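Long-range contacts in excinuclease ABC, subunit A. (Deinococcus radiodurans, PDB 2VF7), which binds DNA and hydrolyses ATP as the A subunit of an excision nuclease, probably recognising damaged DNA during repair: residues A[147-152]-A[293-297]; A[613-617]-A[629-633]. The protein carries 1 engineered substitution. One frame throughout, in Å; residues are numbered along the deposited sequence.

A long chain can be tied together by closures of very different span, and the two contacts of this ABC protein illustrate one long and one short case. From the N terminus, contact 1 comes first: the loop following helix 116-127 meets the loop following strand 283-286, closing an excursion of 140 residues that includes the UvrA DNA-binding domain. Contact 2 opens only afterwards, so the closures run in series. It folds residues 629-633 back onto helix 609-617 after just 11 intervening residues, which include helix 620-624. The centres of contact 1 and contact 2 are about 58 Å apart, on opposite sides of the chain's centre.

Contact 1: residues A[147-152]-A[293-297]; sequences PEGACP and KRLRQ. With ZN (zinc ion), chain F.
A four-cysteine zinc site, with its ligands in two CxxC pairs, illustrates how a metal and a few backbone bonds can close a long insertion. Cys151 SG binds ZN at 2.4 Å, its chi1 near t; Cys154, Cys287 and Cys290 complete the site, so both ends of the excursion supply ligands. Beside the metal the backbones form a single antiparallel bridge, with Ala150 and Leu295 as a non-hydrogen-bonded pair whose CA atoms are 4.5 Å apart. Cys151 N donates to Arg294 O and Arg296 N to Gly149 O, each at 3.2 Å. Extended backbone is confined to Ala150-Cys151 and Leu295-Arg296; Gly149 and Arg294, which lend the bridge its carbonyls, have psi of -35° and 8°. The Cys151 and Leu295 CA atoms come to 4.0 Å.

Arg296 adds a side-chain clasp. With chi1 at -95° and chi2 and chi3 both t, it reaches along 147-152 until NH1 and NH2 both donate to Pro147 O, at 3.1 Å each; this carbonyl meets the edge of the guanidinium. Pro152 CG lies over one face, and Pro152 CD is 4.1 Å from Arg296 CG. Arg294 leads away and hydrogen-bonds to Gly156 O through NH1. The contact buries 327 Å². The Leu295 side chain touches Ile309 of helix 309-314; Leu295 CB lies 3.0 Å from Gly149 O, the carbonyl that accepts Arg296 N.

Contact 2: residues A[613-617]-A[629-633]; sequences RKLFA and AGRFS
Helix 609-617 packs against the 3-10 segment 629-632, with helix 620-624 on the connection between them, in the ABC ATPase portion of the chain, away from the nucleotide and zinc sites. The main bump is Phe632 (chi1 m), whose ring turns one face to Phe616 CB, 3.6 Å from the Phe632 centroid in a CH-pi contact, while Phe632 CE2 is 3.9 Å from Ala617 N. The two rings meet obliquely at 40°, centroids 5.4 Å apart. The Phe616 side chain also touches Ile686 and Val689 of helix 686-690. Small residues allow the close fit beside Phe632: Ala617 CB lies 4.1 Å from Ala629 CB and 3.5 Å from Ala629 N.

The backbones come closest at Arg613 and Ala629, CA to CA 4.8 Å. From there Arg613, in the m, t, m conformation, lies along the turn, with CD 3.3 Å from Phe632 O and Ser633 CB over one guanidinium face. Ala629 O accepts Phe632 N at 3.0 Å within the turn, and Arg613 NH1 at 2.9 Å.

Contact 1: residues A[147-152]-A[293-297]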
# COMPACT_ATOMS: atom_id res chain seq x y z
N PRO A 147 -22.54 9.53 -2.70
CA PRO A 147 -23.58 10.05 -3.60
C PRO A 147 -24.99 9.76 -3.08
O PRO A 147 -25.96 10.36 -3.56
CB PRO A 147 -23.34 9.28 -4.91
CG PRO A 147 -21.98 8.66 -4.77
CD PRO A 147 -21.83 8.38 -3.31
N GLU A 148 -25.08 8.84 -2.12
CA GLU A 148 -26.32 8.51 -1.42
C GLU A 148 -26.58 9.49 -0.26
O GLU A 148 -27.69 9.53 0.30
CB GLU A 148 -26.24 7.04 -0.96
CG GLU A 148 -27.10 6.61 0.25
CD GLU A 148 -28.50 6.13 -0.11
OE1 GLU A 148 -28.90 6.24 -1.29
OE2 GLU A 148 -29.21 5.64 0.81
N GLY A 149 -25.58 10.30 0.07
CA GLY A 149 -25.69 11.25 1.18
C GLY A 149 -25.53 12.72 0.85
O GLY A 149 -26.19 13.57 1.44
N ALA A 150 -24.66 13.02 -0.11
CA ALA A 150 -24.30 14.40 -0.45
C ALA A 150 -25.42 15.17 -1.15
O ALA A 150 -26.07 14.65 -2.06
CB ALA A 150 -23.05 14.41 -1.31
N CYS A 151 -25.63 16.41 -0.70
CA CYS A 151 -26.54 17.34 -1.37
C CYS A 151 -26.14 17.49 -2.84
O CYS A 151 -24.97 17.73 -3.13
CB CYS A 151 -26.49 18.70 -0.66
SG CYS A 151 -27.21 20.09 -1.56
N PRO A 152 -27.10 17.32 -3.76
CA PRO A 152 -26.85 17.42 -5.22
C PRO A 152 -26.48 18.83 -5.75
O PRO A 152 -25.90 18.93 -6.84
CB PRO A 152 -28.17 16.95 -5.85
CG PRO A 152 -28.98 16.35 -4.72
CD PRO A 152 -28.51 17.02 -3.46
N LYS A 293 -25.28 23.12 6.30
CA LYS A 293 -25.20 21.64 6.32
C LYS A 293 -24.77 21.22 4.92
O LYS A 293 -24.64 22.08 4.04
CB LYS A 293 -26.57 21.03 6.68
CG LYS A 293 -27.56 21.99 7.36
CD LYS A 293 -27.84 21.64 8.81
CE LYS A 293 -28.73 22.71 9.47
NZ LYS A 293 -29.67 22.16 10.52
N ARG A 294 -24.54 19.93 4.69
CA ARG A 294 -23.93 19.51 3.42
C ARG A 294 -24.63 18.36 2.67
O ARG A 294 -24.12 17.86 1.66
CB ARG A 294 -22.44 19.18 3.63
CG ARG A 294 -21.60 20.34 4.19
CD ARG A 294 -20.10 20.08 4.05
NE ARG A 294 -19.52 19.32 5.16
CZ ARG A 294 -18.55 18.40 5.03
NH1 ARG A 294 -18.07 18.09 3.83
NH2 ARG A 294 -18.08 17.77 6.10
N LEU A 295 -25.82 17.97 3.14
CA LEU A 295 -26.50 16.76 2.63
C LEU A 295 -27.94 16.93 2.11
O LEU A 295 -28.50 18.04 2.14
CB LEU A 295 -26.44 15.62 3.66
CG LEU A 295 -25.87 15.81 5.07
CD1 LEU A 295 -26.79 16.62 5.95
CD2 LEU A 295 -25.61 14.44 5.67
N ARG A 296 -28.51 15.83 1.62
CA ARG A 296 -29.91 15.80 1.17
C ARG A 296 -30.83 16.23 2.30
O ARG A 296 -30.55 15.95 3.47
CB ARG A 296 -30.30 14.41 0.63
CG ARG A 296 -30.16 14.31 -0.90
CD ARG A 296 -30.64 12.96 -1.48
NE ARG A 296 -30.10 12.72 -2.82
CZ ARG A 296 -28.86 12.31 -3.08
NH1 ARG A 296 -28.01 12.10 -2.09
NH2 ARG A 296 -28.45 12.11 -4.32
N GLN A 297 -31.90 16.93 1.95
CA GLN A 297 -32.78 17.53 2.96
C GLN A 297 -33.70 16.48 3.57
O GLN A 297 -34.50 16.78 4.46
CB GLN A 297 -33.58 18.70 2.37
CG GLN A 297 -34.05 19.74 3.40
CD GLN A 297 -34.30 21.11 2.77
OE1 GLN A 297 -33.49 21.60 1.98
NE2 GLN A 297 -35.42 21.73 3.14
ZN ZN F . -25.75 21.76 -0.55

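Contact 2: residues A[613-617]-A[629-633]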
# COMPACT_ATOMS: atom_id res chain seq x y z
N ARG A 613 28.18 32.87 1.08
CA ARG A 613 28.31 32.70 -0.38
C ARG A 613 29.21 33.79 -0.96
O ARG A 613 29.95 33.57 -1.92
CB ARG A 613 26.95 32.74 -1.05
CG ARG A 613 26.01 31.68 -0.56
CD ARG A 613 24.77 31.65 -1.42
NE ARG A 613 23.85 32.73 -1.10
CZ ARG A 613 23.60 33.77 -1.89
NH1 ARG A 613 24.20 33.90 -3.05
NH2 ARG A 613 22.73 34.68 -1.51
N LYS A 614 29.11 34.97 -0.36
CA LYS A 614 30.03 36.10 -0.53
C LYS A 614 31.52 35.71 -0.34
O LYS A 614 32.37 36.12 -1.12
CB LYS A 614 29.61 37.19 0.45
CG LYS A 614 30.32 38.49 0.35
CD LYS A 614 30.07 39.34 1.59
CE LYS A 614 31.09 39.05 2.71
NZ LYS A 614 30.67 37.92 3.60
N LEU A 615 31.81 34.92 0.69
CA LEU A 615 33.19 34.51 1.02
C LEU A 615 33.73 33.49 0.05
O LEU A 615 34.94 33.37 -0.13
CB LEU A 615 33.27 33.90 2.43
CG LEU A 615 32.99 34.72 3.70
CD1 LEU A 615 32.98 33.86 4.95
CD2 LEU A 615 33.98 35.90 3.84
N PHE A 616 32.83 32.70 -0.54
CA PHE A 616 33.20 31.72 -1.57
C PHE A 616 33.44 32.40 -2.92
O PHE A 616 34.37 32.05 -3.63
CB PHE A 616 32.13 30.62 -1.68
CG PHE A 616 32.35 29.47 -0.72
CD1 PHE A 616 31.86 29.52 0.58
CD2 PHE A 616 33.06 28.34 -1.11
CE1 PHE A 616 32.09 28.48 1.48
CE2 PHE A 616 33.29 27.30 -0.24
CZ PHE A 616 32.80 27.35 1.06
N ALA A 617 32.62 33.39 -3.25
CA ALA A 617 32.74 34.14 -4.49
C ALA A 617 34.02 34.98 -4.58
O ALA A 617 34.38 35.44 -5.66
CB ALA A 617 31.52 35.03 -4.66
N ALA A 629 28.36 35.06 -6.09
CA ALA A 629 27.85 34.41 -4.89
C ALA A 629 26.65 33.55 -5.22
O ALA A 629 26.34 32.60 -4.50
CB ALA A 629 27.50 35.46 -3.84
N GLY A 630 25.95 33.91 -6.29
CA GLY A 630 24.82 33.15 -6.83
C GLY A 630 25.13 31.70 -7.18
O GLY A 630 24.30 30.83 -6.97
N ARG A 631 26.31 31.42 -7.70
CA ARG A 631 26.78 30.05 -7.91
C ARG A 631 26.62 29.17 -6.65
O ARG A 631 26.56 27.96 -6.74
CB ARG A 631 28.25 30.09 -8.34
CG ARG A 631 28.89 28.76 -8.71
CD ARG A 631 28.42 28.30 -10.09
NE ARG A 631 28.73 26.90 -10.33
CZ ARG A 631 28.83 26.35 -11.53
NH1 ARG A 631 28.65 27.09 -12.62
NH2 ARG A 631 29.13 25.07 -11.63
N PHE A 632 26.59 29.78 -5.46
CA PHE A 632 26.69 29.02 -4.22
C PHE A 632 25.35 28.98 -3.51
O PHE A 632 25.25 28.51 -2.37
CB PHE A 632 27.85 29.54 -3.34
CG PHE A 632 29.20 29.53 -4.04
CD1 PHE A 632 29.98 28.38 -4.07
CD2 PHE A 632 29.67 30.67 -4.69
CE1 PHE A 632 31.22 28.35 -4.74
CE2 PHE A 632 30.92 30.65 -5.37
CZ PHE A 632 31.70 29.50 -5.38
N SER A 633 24.32 29.46 -4.19
CA SER A 633 22.96 29.31 -3.74
C SER A 633 22.41 27.96 -4.21
O SER A 633 22.71 27.52 -5.33
CB SER A 633 22.09 30.45 -4.30
OG SER A 633 20.85 30.55 -3.62